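Side-chain contacts in glutathione reductase (Bartonella henselae, PDB 3O0H), which probably catalyses the NADPH-dependent reduction of glutathione disulfide to glutathione, using a bound FAD and a redox-active disulfide: residues B[28-33]-B[144-149]; B[42-47]-B[340-345]; B[155-160]-B[347-352]; B[298-303]-B[319-324]; B[312-317]-B[356-361]. One frame throughout, in Å; residues are numbered along the deposited sequence. Where two conformers were deposited one is given.

In the fold
From the N terminus, strand 27-32 opens contact 1, which closes 111 residues on at strand 143-146. Within that loop, helix 36-47 begins contact 2, so contacts 1 and 2 cross. Contact 1 is complete before contact 3 starts at 155-160. Contact 2 closes on helix 334-349 and contact 3 at the end of that helix, so these two also cross. Contact 4, between 298-303 and 319-324, is local and nests inside both loops. Contact 5 starts within contact 4, closes last at 356-361, and crosses contacts 2, 3 and 4. Together they join the parallel FAD-binding sheet to its covering helices, the small antiparallel sheet and the loop leading to strand 363-365 of the large antiparallel sheet.

Contact 1. Residues B[28-33]-B[144-149]; sequences DLFVIG and LELSVT. With FAD (flavin-adenine dinucleotide), chain H.
Phe30, Ile32, Leu144 and Leu146 make a buried, wholly apolar contact between strand 27-32 of the parallel FAD-binding sheet and strand 143-146 of the small antiparallel sheet. The two strand axes come no nearer than 10.4 Å and are inclined at 56°, so side chains alone bridge them, without a hydrogen bond across. In a CH-pi contact, Leu144 CD2 lies over one face of the Phe30 ring, 3.9 Å from its centroid, and is displaced toward the rim, with CG of Phe30 3.7 Å from Leu144 CD2. With CG anti to the backbone N (chi1 -167°), the ring of Phe30 reaches across to the second strand, where Leu146 CD2 meets its edge near CZ at 4.2 Å. The other branch of Leu144 serves Ile32, CD1 to CD1 at 4.0 Å. Ile32 also faces the cofactor: its CG2 rests 3.6 Å from C6A of the FAD adenine. Next to it, Gly33, probably the first glycine of a Rossmann-type GxGxxG turn, brings its CA to 3.2 Å from the ribose oxygen O4B. Strand 136-138 lines the same interface through Ala136 and Phe138, while strands 52-55 and 158-160 flank strand 27-32.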
# COMPACT_ATOMS: atom_id res chain seq x y z
N ASP B 28 36.67 15.92 17.38
CA ASP B 28 35.78 15.62 18.51
C ASP B 28 35.21 14.20 18.38
O ASP B 28 35.02 13.47 19.38
CB ASP B 28 34.62 16.61 18.60
CG ASP B 28 35.06 18.04 18.85
OD1 ASP B 28 35.96 18.26 19.68
OD2 ASP B 28 34.48 18.94 18.19
N LEU B 29 34.98 13.81 17.12
CA LEU B 29 34.40 12.53 16.78
C LEU B 29 34.97 12.05 15.46
O LEU B 29 34.97 12.79 14.44
CB LEU B 29 32.89 12.67 16.63
CG LEU B 29 32.13 11.42 16.18
CD1 LEU B 29 32.20 10.35 17.25
CD2 LEU B 29 30.69 11.81 15.87
N PHE B 30 35.38 10.79 15.46
CA PHE B 30 35.82 10.06 14.26
C PHE B 30 34.89 8.88 14.08
O PHE B 30 34.80 7.99 14.96
CB PHE B 30 37.26 9.55 14.41
CG PHE B 30 37.89 9.07 13.14
CD1 PHE B 30 37.52 7.87 12.57
CD2 PHE B 30 38.90 9.82 12.52
CE1 PHE B 30 38.15 7.37 11.40
CE2 PHE B 30 39.50 9.38 11.38
CZ PHE B 30 39.13 8.12 10.80
N VAL B 31 34.26 8.84 12.91
CA VAL B 31 33.30 7.77 12.59
C VAL B 31 33.96 6.81 11.61
O VAL B 31 34.46 7.24 10.57
CB VAL B 31 32.01 8.33 12.04
CG1 VAL B 31 30.99 7.19 11.70
CG2 VAL B 31 31.41 9.32 13.05
N ILE B 32 33.91 5.51 11.93
CA ILE B 32 34.48 4.47 11.08
C ILE B 32 33.38 3.81 10.29
O ILE B 32 32.63 3.03 10.83
CB ILE B 32 35.29 3.38 11.86
CG1 ILE B 32 36.31 4.05 12.79
CG2 ILE B 32 36.02 2.41 10.87
CD1 ILE B 32 37.02 3.06 13.86
N GLY B 33 33.28 4.18 9.00
CA GLY B 33 32.29 3.62 8.07
C GLY B 33 31.18 4.64 7.81
O GLY B 33 30.63 5.20 8.72
N LEU B 144 43.46 6.50 15.22
CA LEU B 144 43.22 5.67 14.08
C LEU B 144 44.33 5.84 13.08
O LEU B 144 44.94 6.93 13.01
CB LEU B 144 41.92 6.05 13.40
CG LEU B 144 40.63 5.96 14.20
CD1 LEU B 144 40.56 4.64 15.00
CD2 LEU B 144 40.39 7.24 15.10
N GLU B 145 44.57 4.79 12.30
CA GLU B 145 45.47 4.86 11.18
C GLU B 145 44.73 4.63 9.88
O GLU B 145 43.86 3.75 9.79
CB GLU B 145 46.60 3.85 11.35
CG GLU B 145 47.66 3.94 10.25
CD GLU B 145 48.89 3.05 10.50
OE1 GLU B 145 49.28 2.35 9.57
OE2 GLU B 145 49.50 3.09 11.57
N LEU B 146 45.01 5.48 8.89
CA LEU B 146 44.41 5.37 7.58
C LEU B 146 45.28 4.42 6.77
O LEU B 146 46.47 4.69 6.55
CB LEU B 146 44.28 6.75 6.88
CG LEU B 146 43.45 7.79 7.64
CD1 LEU B 146 43.43 9.12 6.87
CD2 LEU B 146 42.05 7.32 7.89
N SER B 147 44.71 3.29 6.37
CA SER B 147 45.42 2.29 5.57
C SER B 147 46.12 2.81 4.32
O SER B 147 47.23 2.42 4.05
CB SER B 147 44.49 1.11 5.20
OG SER B 147 43.94 0.54 6.40
N VAL B 148 45.49 3.71 3.57
CA VAL B 148 46.00 4.10 2.24
C VAL B 148 47.35 4.85 2.36
O VAL B 148 48.31 4.59 1.61
CB VAL B 148 44.91 4.97 1.48
CG1 VAL B 148 45.48 5.55 0.12
CG2 VAL B 148 43.68 4.14 1.20
N THR B 149 47.44 5.73 3.34
CA THR B 149 48.63 6.59 3.53
C THR B 149 49.47 6.34 4.78
O THR B 149 50.58 6.84 4.88
CB THR B 149 48.16 8.00 3.69
OG1 THR B 149 47.35 8.08 4.88
CG2 THR B 149 47.35 8.40 2.44
PA FAD H . 26.85 -0.37 6.27
O1A FAD H . 27.16 -1.73 5.73
O2A FAD H . 25.75 0.35 5.55
O5B FAD H . 28.14 0.58 6.32
C5B FAD H . 29.41 0.17 6.77
C4B FAD H . 30.41 0.97 5.95
O4B FAD H . 31.70 0.92 6.54
C3B FAD H . 30.57 0.49 4.52
O3B FAD H . 30.40 1.59 3.61
C2B FAD H . 31.98 -0.04 4.45
O2B FAD H . 32.56 0.20 3.19
C1B FAD H . 32.70 0.74 5.49
N9A FAD H . 33.80 0.15 6.28
C8A FAD H . 33.81 -1.04 6.94
N7A FAD H . 34.95 -1.12 7.65
C5A FAD H . 35.65 0.04 7.43
C6A FAD H . 36.82 0.53 7.94
N6A FAD H . 37.59 -0.16 8.80
N1A FAD H . 37.25 1.77 7.54
C2A FAD H . 36.49 2.51 6.67
N3A FAD H . 35.31 2.04 6.19
C4A FAD H . 34.90 0.84 6.61
N1 FAD H . 18.17 -3.68 4.96
C2 FAD H . 16.88 -3.19 4.97
O2 FAD H . 16.41 -2.53 5.94
N3 FAD H . 16.09 -3.42 3.91
C4 FAD H . 16.52 -4.09 2.78
O4 FAD H . 15.72 -4.20 1.85
C4X FAD H . 17.83 -4.58 2.76
N5 FAD H . 18.33 -5.24 1.67
C5X FAD H . 19.65 -5.67 1.70
C6 FAD H . 20.13 -6.35 0.59
C7 FAD H . 21.45 -6.79 0.55
C7M FAD H . 21.93 -7.52 -0.69
C8 FAD H . 22.28 -6.55 1.62
C8M FAD H . 23.71 -7.06 1.62
C9 FAD H . 21.80 -5.89 2.75
C9A FAD H . 20.48 -5.46 2.79
N10 FAD H . 19.95 -4.79 3.88
C10 FAD H . 18.65 -4.34 3.86
C1' FAD H . 20.75 -4.52 5.10
C2' FAD H . 21.34 -3.14 5.15
O2' FAD H . 22.21 -2.97 4.04
C3' FAD H . 22.12 -3.01 6.44
O3' FAD H . 21.38 -3.43 7.57
C4' FAD H . 22.66 -1.61 6.59
O4' FAD H . 23.44 -1.30 5.43
C5' FAD H . 23.55 -1.50 7.82
O5' FAD H . 24.01 -0.14 7.99
P FAD H . 25.42 0.04 8.74
O1P FAD H . 25.68 1.50 8.99
O2P FAD H . 25.45 -0.82 9.98
O3P FAD H . 26.55 -0.61 7.83

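Contact 2. Residues B[42-47]-B[340-345]; sequences ARLAGA and DAMCFV
Leu44 reaches from helix 36-47 into the side of helix 334-349, where it meets Met342 and Val345. Its CB already touches the partner helix, lying 4.0 Å from Val345 CG2. The chain then extends outward, CD1 standing anti to CA (chi2 173°), and this branch carries the rest of the contact. At its tip, CD1 of Leu44 is 3.5 Å from the sulfur SD of Met342 and 4.0 Å from CG2 of Val345. CG2 of Val345 thus touches both ends of the leucine side chain, CB and CD1. Met342, three residues before Val345 on the same helix, crosses Leu44 at about a right angle. A bend at chi2 (-67°) places its sulfur against Leu44, and a second at chi3 directs CE elsewhere. Every partner here is apolar or a thioether, and no hydrogen bond passes between residues 42-47 and 340-345. Nearer the sheet, Ala45 and Phe344 both pack on Leu29, and Phe344 also meets Trp322 edge-to-face. Helix 36-47 follows strand 27-32 and helix 334-349 follows strand 321-323, so the pair lies side by side over one face of the parallel sheet, as expected of the Rossmann-type FAD-binding domain in this family.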
# COMPACT_ATOMS: atom_id res chain seq x y z
N ALA B 42 27.47 11.01 11.78
CA ALA B 42 28.47 12.02 11.45
C ALA B 42 27.85 13.34 11.00
O ALA B 42 28.31 14.40 11.45
CB ALA B 42 29.42 11.51 10.38
N ARG B 43 26.83 13.29 10.13
CA ARG B 43 26.18 14.51 9.61
C ARG B 43 25.53 15.25 10.76
O ARG B 43 25.68 16.49 10.87
CB ARG B 43 25.15 14.22 8.50
CG ARG B 43 24.33 15.44 8.03
CD ARG B 43 23.45 15.10 6.77
NE ARG B 43 22.47 14.05 7.05
CZ ARG B 43 21.30 14.22 7.69
NH1 ARG B 43 20.51 13.18 7.88
NH2 ARG B 43 20.90 15.41 8.12
N LEU B 44 24.87 14.51 11.66
CA LEU B 44 24.17 15.14 12.76
C LEU B 44 25.16 15.80 13.75
O LEU B 44 24.92 16.91 14.18
CB LEU B 44 23.29 14.17 13.53
CG LEU B 44 22.03 13.65 12.85
CD1 LEU B 44 21.43 12.56 13.79
CD2 LEU B 44 21.03 14.78 12.59
N ALA B 45 26.23 15.10 14.10
CA ALA B 45 27.24 15.64 15.00
C ALA B 45 27.88 16.89 14.40
O ALA B 45 28.19 17.84 15.11
CB ALA B 45 28.32 14.59 15.31
N GLY B 46 28.15 16.84 13.10
CA GLY B 46 28.79 17.97 12.42
C GLY B 46 27.88 19.16 12.43
O GLY B 46 28.32 20.29 12.67
N ALA B 47 26.59 18.91 12.22
CA ALA B 47 25.60 19.99 12.26
C ALA B 47 25.50 20.60 13.65
O ALA B 47 25.16 21.78 13.77
CB ALA B 47 24.19 19.50 11.76
N ASP B 340 19.73 3.55 15.63
CA ASP B 340 20.94 3.48 16.50
C ASP B 340 21.71 4.82 16.46
O ASP B 340 22.12 5.33 17.50
CB ASP B 340 21.89 2.39 16.03
CG ASP B 340 21.43 0.95 16.36
OD1 ASP B 340 20.45 0.74 17.07
OD2 ASP B 340 22.13 0.02 15.89
N ALA B 341 21.92 5.36 15.26
CA ALA B 341 22.69 6.60 15.08
C ALA B 341 22.03 7.75 15.79
O ALA B 341 22.70 8.55 16.45
CB ALA B 341 22.92 6.94 13.56
N MET B 342 20.69 7.83 15.69
CA MET B 342 19.96 8.88 16.36
C MET B 342 20.12 8.75 17.87
O MET B 342 20.25 9.75 18.57
CB MET B 342 18.47 8.88 16.00
CG MET B 342 18.15 8.95 14.48
SD MET B 342 18.63 10.52 13.76
CE MET B 342 17.17 11.52 14.20
N CYS B 343 20.04 7.52 18.36
CA CYS B 343 20.22 7.26 19.79
C CYS B 343 21.62 7.66 20.23
O CYS B 343 21.80 8.26 21.30
CB CYS B 343 19.94 5.78 20.10
SG CYS B 343 18.20 5.36 19.90
N PHE B 344 22.61 7.34 19.40
CA PHE B 344 24.00 7.68 19.73
C PHE B 344 24.21 9.19 19.84
O PHE B 344 24.81 9.64 20.80
CB PHE B 344 24.98 7.09 18.69
CG PHE B 344 26.27 7.81 18.61
CD1 PHE B 344 27.24 7.65 19.61
CD2 PHE B 344 26.51 8.72 17.59
CE1 PHE B 344 28.46 8.36 19.54
CE2 PHE B 344 27.72 9.42 17.52
CZ PHE B 344 28.69 9.24 18.49
N VAL B 345 23.67 9.97 18.92
CA VAL B 345 23.87 11.42 18.93
C VAL B 345 23.24 12.08 20.16
O VAL B 345 23.88 12.93 20.81
CB VAL B 345 23.42 12.11 17.64
CG1 VAL B 345 23.62 13.63 17.78
CG2 VAL B 345 24.21 11.57 16.43

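Contact 3. Residues B[155-160]-B[347-352]; sequences AEKILI and NAFENT
Lys157 and Phe349 run antiparallel alongside one another, the methylenes of the lysine passing beside the far end of the aromatic ring. Lys157 CD is the atom nearest the ring, 3.8 Å from CE1 and 4.0 Å from CZ of Phe349, and its approach is oblique to the ring plane. The next methylene, CE of Lys157, is 3.9 Å from CE1 of Phe349 and 3.8 Å from the backbone O of Ala348, close to the end of helix 334-349. The aliphatic chain stays extended through CE and then bends at chi4 (50°), so CD and CE stay beside the CE1-CZ side of the ring before the ammonium group turns off. Neither a hydrogen bond nor a salt bridge links the segments, and the contact lies at the surface. Lys157 is followed by Ile158 of strand 158-160 and touches Leu29 of strand 27-32 and Trp322 of strand 321-323, the two neighbours in the parallel sheet; Phe349 continues on to Ala45 of helix 36-47 and to Lys50.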
# COMPACT_ATOMS: atom_id res chain seq x y z
N ALA B 155 41.22 11.29 18.01
CA ALA B 155 39.84 11.70 18.25
C ALA B 155 39.42 11.47 19.68
O ALA B 155 39.80 10.48 20.32
CB ALA B 155 38.86 10.98 17.28
N GLU B 156 38.60 12.38 20.17
CA GLU B 156 38.11 12.28 21.52
C GLU B 156 37.13 11.16 21.66
O GLU B 156 37.19 10.45 22.65
CB GLU B 156 37.42 13.59 21.96
CG GLU B 156 36.98 13.57 23.41
CD GLU B 156 36.55 14.96 23.91
OE1 GLU B 156 36.42 15.93 23.10
OE2 GLU B 156 36.35 15.09 25.14
N LYS B 157 36.19 11.08 20.72
CA LYS B 157 35.15 10.08 20.68
C LYS B 157 35.30 9.34 19.38
O LYS B 157 35.66 9.93 18.37
CB LYS B 157 33.76 10.70 20.75
CG LYS B 157 33.40 11.33 22.09
CD LYS B 157 32.01 12.02 22.02
CE LYS B 157 31.60 12.69 23.32
NZ LYS B 157 32.60 13.57 23.90
N ILE B 158 35.07 8.04 19.41
CA ILE B 158 35.12 7.21 18.18
C ILE B 158 33.84 6.38 18.05
O ILE B 158 33.42 5.75 19.04
CB ILE B 158 36.39 6.32 18.14
CG1 ILE B 158 37.67 7.17 18.11
CG2 ILE B 158 36.41 5.42 16.92
CD1 ILE B 158 38.84 6.42 18.55
N LEU B 159 33.26 6.38 16.84
CA LEU B 159 32.06 5.62 16.52
C LEU B 159 32.38 4.52 15.51
O LEU B 159 32.83 4.80 14.40
CB LEU B 159 30.94 6.52 15.94
CG LEU B 159 29.66 5.79 15.56
CD1 LEU B 159 29.04 5.10 16.85
CD2 LEU B 159 28.66 6.73 14.90
N ILE B 160 32.15 3.29 15.92
CA ILE B 160 32.36 2.12 15.09
C ILE B 160 31.04 1.89 14.35
O ILE B 160 30.02 1.58 14.96
CB ILE B 160 32.70 0.86 15.89
CG1 ILE B 160 33.95 1.09 16.78
CG2 ILE B 160 32.87 -0.35 14.92
CD1 ILE B 160 34.05 0.07 18.03
N ASN B 347 22.65 10.54 23.15
CA ASN B 347 23.40 10.12 24.36
C ASN B 347 24.79 10.74 24.50
O ASN B 347 25.21 11.15 25.59
CB ASN B 347 23.51 8.59 24.35
CG ASN B 347 22.22 7.93 24.78
OD1 ASN B 347 21.65 8.33 25.77
ND2 ASN B 347 21.75 6.95 24.04
N ALA B 348 25.53 10.79 23.40
CA ALA B 348 26.94 11.20 23.47
C ALA B 348 27.06 12.69 23.71
O ALA B 348 27.98 13.15 24.39
CB ALA B 348 27.63 10.84 22.19
N PHE B 349 26.14 13.44 23.12
CA PHE B 349 26.22 14.90 23.15
C PHE B 349 25.11 15.58 23.99
O PHE B 349 25.07 16.81 24.09
CB PHE B 349 26.21 15.40 21.70
CG PHE B 349 27.32 14.82 20.87
CD1 PHE B 349 28.64 15.11 21.18
CD2 PHE B 349 27.05 13.96 19.82
CE1 PHE B 349 29.70 14.57 20.44
CE2 PHE B 349 28.09 13.40 19.06
CZ PHE B 349 29.43 13.70 19.39
N GLU B 350 24.23 14.80 24.61
CA GLU B 350 23.18 15.41 25.46
C GLU B 350 23.00 14.64 26.79
O GLU B 350 23.59 13.57 27.02
CB GLU B 350 21.85 15.51 24.69
CG GLU B 350 21.83 16.57 23.58
CD GLU B 350 21.22 16.08 22.26
OE1 GLU B 350 20.09 15.51 22.27
OE2 GLU B 350 21.88 16.27 21.19
N ASN B 351 22.22 15.24 27.69
CA ASN B 351 21.82 14.60 28.93
C ASN B 351 20.39 14.06 28.78
O ASN B 351 19.43 14.64 29.29
CB ASN B 351 21.88 15.60 30.10
CG ASN B 351 21.51 14.95 31.42
OD1 ASN B 351 21.56 13.72 31.54
ND2 ASN B 351 21.12 15.76 32.41
N THR B 352 20.26 12.95 28.10
CA THR B 352 18.95 12.48 27.66
C THR B 352 19.16 11.16 27.00
O THR B 352 19.38 11.13 25.79
CB THR B 352 18.29 13.45 26.61
OG1 THR B 352 17.16 12.81 25.97
CG2 THR B 352 19.29 13.86 25.54

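Contact 4. Residues B[298-303]-B[319-324]; sequences AGVKVN and SHIWAV
CD1 of Ile321 is shared by two partners in this buried contact, lying 3.7 Å from CG2 of Val300 and 3.8 Å from CB of Ala298; the apolar part rests on methyl groups alone. The other branch, CG2 of Ile321, meets the same Val300 methyl at 3.9 Å, so Val300 CG2 touches both arms of the isoleucine. The extended outer arm of Ile321, with CD1 anti to CA (chi2 176°), carries its end as far as Ala298.

No hydrogen bond passes directly between the segments, and the polar links run through the intervening loop. Asn317 bonds to the 298-303 segment twice, its OD1 to the N of Lys301 and its ND2 to the O of Gly299. Thr316 OG1 reaches the O of Ile321 on the other segment.

Two flat groups are packed by neighbours in their own segment. Ile321 CG1 lies 3.5 Å above the plane of the His320 ring, toward its rim, and the O of Ser319 lies the same distance above the Trp322 ring system.

Gly299, with positive phi, turns the chain out of helix 295-298, and Val300, just beyond it, packs its side chain on strand 321-323. This is an edge strand of the parallel sheet within this chain, next to strand 158-160, in the FAD-binding domain of the pyridine nucleotide-disulphide oxidoreductase family.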
# COMPACT_ATOMS: atom_id res chain seq x y z
N ALA B 298 42.21 -1.12 21.05
CA ALA B 298 41.38 -0.17 21.81
C ALA B 298 40.81 -0.78 23.05
O ALA B 298 40.26 -0.06 23.90
CB ALA B 298 40.27 0.35 20.95
N GLY B 299 40.90 -2.09 23.19
CA GLY B 299 40.27 -2.77 24.33
C GLY B 299 38.75 -2.93 24.24
O GLY B 299 38.09 -3.18 25.26
N VAL B 300 38.21 -2.87 23.02
CA VAL B 300 36.76 -2.95 22.80
C VAL B 300 36.31 -4.39 22.77
O VAL B 300 36.84 -5.20 22.02
CB VAL B 300 36.33 -2.23 21.51
CG1 VAL B 300 34.87 -2.62 21.09
CG2 VAL B 300 36.52 -0.67 21.66
N LYS B 301 35.32 -4.70 23.58
CA LYS B 301 34.84 -6.07 23.70
C LYS B 301 33.96 -6.50 22.50
O LYS B 301 33.05 -5.79 22.07
CB LYS B 301 34.10 -6.25 25.04
CG LYS B 301 33.22 -7.49 25.18
CD LYS B 301 33.93 -8.62 25.83
CE LYS B 301 33.12 -9.91 25.77
NZ LYS B 301 34.00 -11.02 26.17
N VAL B 302 34.29 -7.67 21.98
CA VAL B 302 33.60 -8.31 20.89
C VAL B 302 33.17 -9.70 21.37
O VAL B 302 33.93 -10.39 22.00
CB VAL B 302 34.52 -8.46 19.69
CG1 VAL B 302 33.82 -9.19 18.54
CG2 VAL B 302 35.05 -7.07 19.26
N ASN B 303 31.94 -10.10 21.09
CA ASN B 303 31.41 -11.35 21.61
C ASN B 303 31.69 -12.51 20.68
O ASN B 303 32.31 -12.32 19.66
CB ASN B 303 29.90 -11.25 21.94
CG ASN B 303 29.02 -11.11 20.70
OD1 ASN B 303 29.42 -11.33 19.56
ND2 ASN B 303 27.78 -10.74 20.95
N SER B 319 34.57 3.98 27.44
CA SER B 319 33.55 5.01 27.64
C SER B 319 33.46 6.08 26.52
O SER B 319 32.44 6.69 26.39
CB SER B 319 33.70 5.65 29.04
OG SER B 319 34.89 6.45 29.10
N HIS B 320 34.52 6.28 25.74
CA HIS B 320 34.52 7.22 24.58
C HIS B 320 34.41 6.53 23.21
O HIS B 320 34.58 7.17 22.16
CB HIS B 320 35.79 8.09 24.61
CG HIS B 320 37.04 7.32 24.35
ND1 HIS B 320 37.69 6.63 25.35
CD2 HIS B 320 37.73 7.10 23.20
CE1 HIS B 320 38.75 6.02 24.82
NE2 HIS B 320 38.78 6.27 23.53
N ILE B 321 34.10 5.23 23.22
CA ILE B 321 33.91 4.47 22.00
C ILE B 321 32.47 3.90 21.96
O ILE B 321 32.02 3.25 22.92
CB ILE B 321 34.96 3.36 21.82
CG1 ILE B 321 36.38 3.93 21.94
CG2 ILE B 321 34.83 2.67 20.44
CD1 ILE B 321 37.53 2.87 21.88
N TRP B 322 31.76 4.22 20.87
CA TRP B 322 30.37 3.81 20.68
C TRP B 322 30.32 2.99 19.42
O TRP B 322 31.30 2.95 18.69
CB TRP B 322 29.46 5.04 20.56
CG TRP B 322 29.13 5.82 21.85
CD1 TRP B 322 27.96 5.74 22.59
CD2 TRP B 322 29.91 6.84 22.47
NE1 TRP B 322 28.00 6.61 23.62
CE2 TRP B 322 29.18 7.30 23.59
CE3 TRP B 322 31.15 7.40 22.19
CZ2 TRP B 322 29.65 8.30 24.43
CZ3 TRP B 322 31.62 8.40 23.02
CH2 TRP B 322 30.88 8.84 24.15
N ALA B 323 29.19 2.33 19.14
CA ALA B 323 29.02 1.55 17.89
C ALA B 323 27.54 1.52 17.55
O ALA B 323 26.70 1.52 18.47
CB ALA B 323 29.56 0.10 18.01
N VAL B 324 27.21 1.50 16.26
CA VAL B 324 25.84 1.52 15.77
C VAL B 324 25.74 0.55 14.59
O VAL B 324 26.75 0.32 13.89
CB VAL B 324 25.42 2.95 15.32
CG1 VAL B 324 25.36 3.87 16.53
CG2 VAL B 324 26.40 3.54 14.27

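Contact 5. Residues B[312-317]-B[356-361]; sequences EKMTTN and PDYDLI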
# COMPACT_ATOMS: atom_id res chain seq x y z
N GLU B 312 22.86 0.06 26.54
CA GLU B 312 21.65 0.74 26.17
C GLU B 312 21.84 2.17 25.65
O GLU B 312 20.88 2.75 25.13
CB GLU B 312 20.65 0.69 27.35
CG GLU B 312 21.11 1.27 28.67
CD GLU B 312 22.24 0.45 29.38
OE1 GLU B 312 22.36 -0.79 29.19
OE2 GLU B 312 23.02 1.09 30.10
N LYS B 313 23.04 2.73 25.77
CA LYS B 313 23.32 4.05 25.20
C LYS B 313 24.21 3.94 23.92
O LYS B 313 24.68 4.95 23.37
CB LYS B 313 23.95 4.93 26.25
CG LYS B 313 23.00 5.20 27.46
CD LYS B 313 23.69 4.88 28.79
CE LYS B 313 22.78 5.08 30.00
NZ LYS B 313 21.64 4.10 30.14
N MET B 314 24.37 2.72 23.43
CA MET B 314 25.22 2.42 22.26
C MET B 314 26.74 2.54 22.58
O MET B 314 27.58 2.58 21.67
CB MET B 314 24.87 3.28 21.03
CG MET B 314 23.39 3.38 20.68
SD MET B 314 22.69 1.76 20.55
CE MET B 314 23.39 1.17 19.07
N THR B 315 27.07 2.52 23.87
CA THR B 315 28.46 2.64 24.34
C THR B 315 29.09 1.24 24.40
O THR B 315 28.50 0.27 24.93
CB THR B 315 28.58 3.23 25.77
OG1 THR B 315 27.49 4.12 26.05
CG2 THR B 315 29.94 4.00 25.97
N THR B 316 30.32 1.17 23.93
CA THR B 316 31.18 0.01 24.22
C THR B 316 31.62 -0.00 25.70
O THR B 316 31.25 0.88 26.52
CB THR B 316 32.43 -0.06 23.27
OG1 THR B 316 33.42 0.89 23.69
CG2 THR B 316 32.03 0.20 21.77
N ASN B 317 32.43 -1.01 26.05
CA ASN B 317 33.09 -1.05 27.35
C ASN B 317 34.20 0.00 27.53
O ASN B 317 34.74 0.11 28.61
CB ASN B 317 33.62 -2.45 27.65
CG ASN B 317 34.74 -2.87 26.71
OD1 ASN B 317 34.67 -2.68 25.52
ND2 ASN B 317 35.79 -3.45 27.26
N PRO B 356 17.67 2.49 22.50
CA PRO B 356 17.08 1.94 21.29
C PRO B 356 15.92 0.99 21.59
O PRO B 356 15.82 0.44 22.69
CB PRO B 356 18.24 1.20 20.62
CG PRO B 356 19.18 0.86 21.81
CD PRO B 356 19.06 2.02 22.71
N ASP B 357 15.04 0.86 20.61
CA ASP B 357 13.83 0.08 20.75
C ASP B 357 13.74 -0.86 19.56
O ASP B 357 13.47 -0.42 18.41
CB ASP B 357 12.64 1.00 20.75
CG ASP B 357 11.31 0.26 20.81
OD1 ASP B 357 11.30 -0.99 20.87
OD2 ASP B 357 10.28 0.95 20.76
N TYR B 358 13.97 -2.15 19.81
CA TYR B 358 13.98 -3.16 18.77
C TYR B 358 12.74 -4.08 18.88
O TYR B 358 12.71 -5.18 18.32
CB TYR B 358 15.28 -3.99 18.82
CG TYR B 358 16.61 -3.20 18.78
CD1 TYR B 358 16.80 -2.09 17.93
CD2 TYR B 358 17.69 -3.57 19.60
CE1 TYR B 358 18.02 -1.36 17.93
CE2 TYR B 358 18.93 -2.83 19.60
CZ TYR B 358 19.08 -1.74 18.73
OH TYR B 358 20.26 -0.99 18.72
N ASP B 359 11.72 -3.62 19.58
CA ASP B 359 10.46 -4.35 19.66
C ASP B 359 9.55 -3.99 18.50
O ASP B 359 9.48 -2.81 18.10
CB ASP B 359 9.78 -4.04 21.00
CG ASP B 359 10.58 -4.56 22.18
OD1 ASP B 359 11.39 -5.50 21.95
OD2 ASP B 359 10.42 -4.02 23.32
N LEU B 360 8.84 -5.01 18.00
CA LEU B 360 7.79 -4.89 17.00
C LEU B 360 8.31 -4.20 15.72
O LEU B 360 7.62 -3.37 15.13
CB LEU B 360 6.56 -4.19 17.57
CG LEU B 360 5.72 -4.94 18.62
CD1 LEU B 360 4.64 -4.06 19.35
CD2 LEU B 360 5.06 -6.10 17.92
N ILE B 361 9.51 -4.56 15.32
CA ILE B 361 10.06 -4.10 14.04
C ILE B 361 9.39 -4.84 12.87
O ILE B 361 9.36 -6.07 12.84
CB ILE B 361 11.60 -4.33 13.97
CG1 ILE B 361 12.32 -3.57 15.09
CG2 ILE B 361 12.14 -3.89 12.54
CD1 ILE B 361 13.82 -3.90 15.18
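Two irregular loops come together here through Met314, Pro356 and Tyr358: residues 312-317, on the way to strand 321-323, and the connection from helix 334-349 to strand 363-365, the first strand of the large antiparallel sheet. Closest is the prolyl ring, whose CD lies 3.1 Å from the backbone O of Glu312. That oxygen also has a hydrogen-bonded partner in Thr355 OG1. Met314 runs past the same ring, bringing SD to 3.8 Å from CG of Pro356. The folded chain of Met314 (chi3 -71°) turns its methyl CE toward the phenol oxygen OH of Tyr358, at 3.8 Å; the tyrosine reaches it from the other side. The hydroxyl of Tyr358 probably hydrogen-bonds to Asp340 OD1 on helix 334-349, though the pair is unusually close. After Pro356 the chain forms an Asx turn: Asp357 OD1 accepts from the N of Asp359 at 3.0 Å, with an N-H...O angle of 159°, the donor lying on the anti side and 29° out of the carboxylate plane. The other oxygen, OD2 of Asp357, is in a salt bridge with Lys444. Farther along, Ile361 packs on Met456 of the second subunit.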